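Side-chain contact in isochorismatase family protein (Enterococcus faecalis, PDB 2A67), which is of unknown specific function but belongs to the isochorismatase family and probably acts as a hydrolase: residues Leu8-Gln13 and Asp116-Met121. Sequence-based numbering, arbitrary orientation.
Sequences LLIDFQ and DTTIRM
Thr118 meets Ile10 and Leu8 tip to tip. Ile10 CD1 lies 3.7 Å from both CB and CG2 of Thr118, so this one methyl covers the branch point of the threonine. Leu8 adds a single methyl, with CD2 3.9 Å from Thr118 CG2. The threonine methyl therefore touches both aliphatic side chains at once. Leu8 and Ile10 are two apart on strand 5-10 and share one side of the sheet. Leu9 between them faces helix 26-42 on the other. In Leu8, CG is anti to the backbone N (chi1 -177°), and this carries CD2 to the threonine methyl.

The hydroxyl of Thr118 has its polar partners outside the pair, although OG1 also lies 4.0 Å from Ile10 CD1. With chi1 at -57°, OG1 sits beside its own backbone N and hydrogen-bonds to Cys114 O, one turn earlier in helix 111-125. It also bonds to Ala86 N. Outside the pair, Ile106 of neighbouring strand 103-109 packs on Ile10 and Ile119. Arg120 NE lies 2.7 Å from Asp116 OD1 in a salt bridge within the helix. Both residues also form salt bridges with Asp116 and Arg120 of the second subunit.

The contact thus joins a central strand of the parallel beta sheet of this alpha/beta fold to a helix of the dimer interface. It is small, buried and purely van der Waals: the threonine meets the sheet mainly through CB and CG2, while its oxygen is satisfied by backbone groups.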
loop_
_atom_site.group_PDB
_atom_site.type_symbol
_atom_site.label_atom_id
_atom_site.label_comp_id
_atom_site.label_asym_id
_atom_site.label_seq_id
_atom_site.Cartn_x
_atom_site.Cartn_y
_atom_site.Cartn_z
ATOM N N LEU D 8 -6.886 -6.438 14.432
ATOM C CA LEU D 8 -7.653 -6.049 13.290
ATOM C C LEU D 8 -7.643 -7.205 12.274
ATOM O O LEU D 8 -6.588 -7.511 11.686
ATOM C CB LEU D 8 -7.094 -4.746 12.698
ATOM C CG LEU D 8 -7.870 -4.149 11.482
ATOM C CD1 LEU D 8 -9.273 -3.713 11.968
ATOM C CD2 LEU D 8 -7.072 -2.964 10.926
ATOM N N LEU D 9 -8.814 -7.834 12.070
ATOM C CA LEU D 9 -8.900 -9.106 11.347
ATOM C C LEU D 9 -9.689 -8.894 10.057
ATOM O O LEU D 9 -10.892 -8.691 10.113
ATOM C CB LEU D 9 -9.563 -10.189 12.221
ATOM C CG LEU D 9 -8.853 -10.499 13.579
ATOM C CD1 LEU D 9 -9.633 -11.514 14.329
ATOM C CD2 LEU D 9 -7.425 -10.960 13.338
ATOM N N ILE D 10 -8.992 -8.942 8.922
ATOM C CA ILE D 10 -9.508 -8.392 7.682
ATOM C C ILE D 10 -10.085 -9.474 6.746
ATOM O O ILE D 10 -9.401 -10.412 6.293
ATOM C CB ILE D 10 -8.444 -7.522 6.945
ATOM C CG1 ILE D 10 -7.970 -6.359 7.829
ATOM C CG2 ILE D 10 -9.020 -7.024 5.535
ATOM C CD1 ILE D 10 -6.644 -5.773 7.350
ATOM N N ASP D 11 -11.370 -9.319 6.471
ATOM C CA ASP D 11 -12.078 -10.064 5.400
ATOM C C ASP D 11 -11.956 -11.567 5.499
ATOM O O ASP D 11 -11.802 -12.244 4.476
ATOM C CB ASP D 11 -11.599 -9.632 3.992
ATOM C CG ASP D 11 -11.950 -8.182 3.633
ATOM O OD1 ASP D 11 -12.619 -7.470 4.394
ATOM O OD2 ASP D 11 -11.543 -7.728 2.547
ATOM N N PHE D 12 -12.035 -12.103 6.702
ATOM C CA PHE D 12 -12.089 -13.535 6.920
ATOM C C PHE D 12 -13.513 -14.057 6.727
ATOM O O PHE D 12 -14.156 -14.536 7.684
ATOM C CB PHE D 12 -11.638 -13.877 8.339
ATOM C CG PHE D 12 -10.163 -13.875 8.525
ATOM C CD1 PHE D 12 -9.337 -14.674 7.711
ATOM C CD2 PHE D 12 -9.586 -13.116 9.539
ATOM C CE1 PHE D 12 -7.934 -14.704 7.941
ATOM C CE2 PHE D 12 -8.179 -13.137 9.768
ATOM C CZ PHE D 12 -7.374 -13.926 8.978
ATOM N N GLN D 13 -13.972 -14.013 5.477
ATOM C CA GLN D 13 -15.357 -14.344 5.104
ATOM C C GLN D 13 -15.439 -15.570 4.152
ATOM O O GLN D 13 -14.572 -15.757 3.282
ATOM C CB GLN D 13 -15.990 -13.120 4.443
ATOM C CG GLN D 13 -15.900 -11.796 5.303
ATOM C CD GLN D 13 -16.145 -10.587 4.460
ATOM O OE1 GLN D 13 -15.218 -9.924 4.039
ATOM N NE2 GLN D 13 -17.412 -10.298 4.184
ATOM N N ASP D 116 -2.429 -5.708 2.473
ATOM C CA ASP D 116 -1.370 -4.786 2.125
ATOM C C ASP D 116 -1.816 -3.343 2.191
ATOM O O ASP D 116 -1.148 -2.485 2.792
ATOM C CB ASP D 116 -0.781 -5.145 0.751
ATOM C CG ASP D 116 0.373 -4.291 0.371
ATOM O OD1 ASP D 116 0.137 -3.092 0.166
ATOM O OD2 ASP D 116 1.538 -4.772 0.262
ATOM N N THR D 117 -2.983 -3.058 1.620
ATOM C CA THR D 117 -3.461 -1.683 1.611
ATOM C C THR D 117 -3.734 -1.164 2.999
ATOM O O THR D 117 -3.371 -0.054 3.317
ATOM C CB THR D 117 -4.783 -1.554 0.746
ATOM O OG1 THR D 117 -4.582 -2.274 -0.493
ATOM C CG2 THR D 117 -5.036 -0.068 0.411
ATOM N N THR D 118 -4.426 -1.928 3.820
ATOM C CA THR D 118 -4.787 -1.472 5.165
ATOM C C THR D 118 -3.488 -1.221 6.068
ATOM O O THR D 118 -3.457 -0.290 6.852
ATOM C CB THR D 118 -5.740 -2.506 5.794
ATOM O OG1 THR D 118 -6.887 -2.646 4.899
ATOM C CG2 THR D 118 -6.213 -2.066 7.225
ATOM N N ILE D 119 -2.447 -2.009 5.847
ATOM C CA ILE D 119 -1.130 -1.891 6.566
ATOM C C ILE D 119 -0.437 -0.573 6.162
ATOM O O ILE D 119 -0.114 0.228 7.019
ATOM C CB ILE D 119 -0.231 -3.088 6.262
ATOM C CG1 ILE D 119 -0.756 -4.328 7.016
ATOM C CG2 ILE D 119 1.276 -2.791 6.663
ATOM C CD1 ILE D 119 -0.063 -5.617 6.510
ATOM N N ARG D 120 -0.318 -0.323 4.857
ATOM C CA ARG D 120 0.270 0.933 4.323
ATOM C C ARG D 120 -0.537 2.133 4.746
ATOM O O ARG D 120 0.040 3.135 5.175
ATOM C CB ARG D 120 0.420 0.892 2.793
ATOM C CG ARG D 120 1.270 -0.318 2.368
ATOM C CD ARG D 120 1.959 -0.104 1.052
ATOM N NE ARG D 120 2.235 -1.418 0.422
ATOM C CZ ARG D 120 3.312 -1.700 -0.313
ATOM N NH1 ARG D 120 4.270 -0.781 -0.538
ATOM N NH2 ARG D 120 3.435 -2.920 -0.842
HETATM N N MSE D 121 -1.862 2.009 4.703
HETATM C CA MSE D 121 -2.724 3.090 5.206
HETATM C C MSE D 121 -2.584 3.349 6.736
HETATM O O MSE D 121 -2.479 4.487 7.159
HETATM C CB MSE D 121 -4.193 2.800 4.817
HETATM C CG MSE D 121 -5.124 3.935 5.102
HETATM SE SE MSE D 121 -4.938 5.503 3.851
HETATM C CE MSE D 121 -4.221 4.806 2.641
#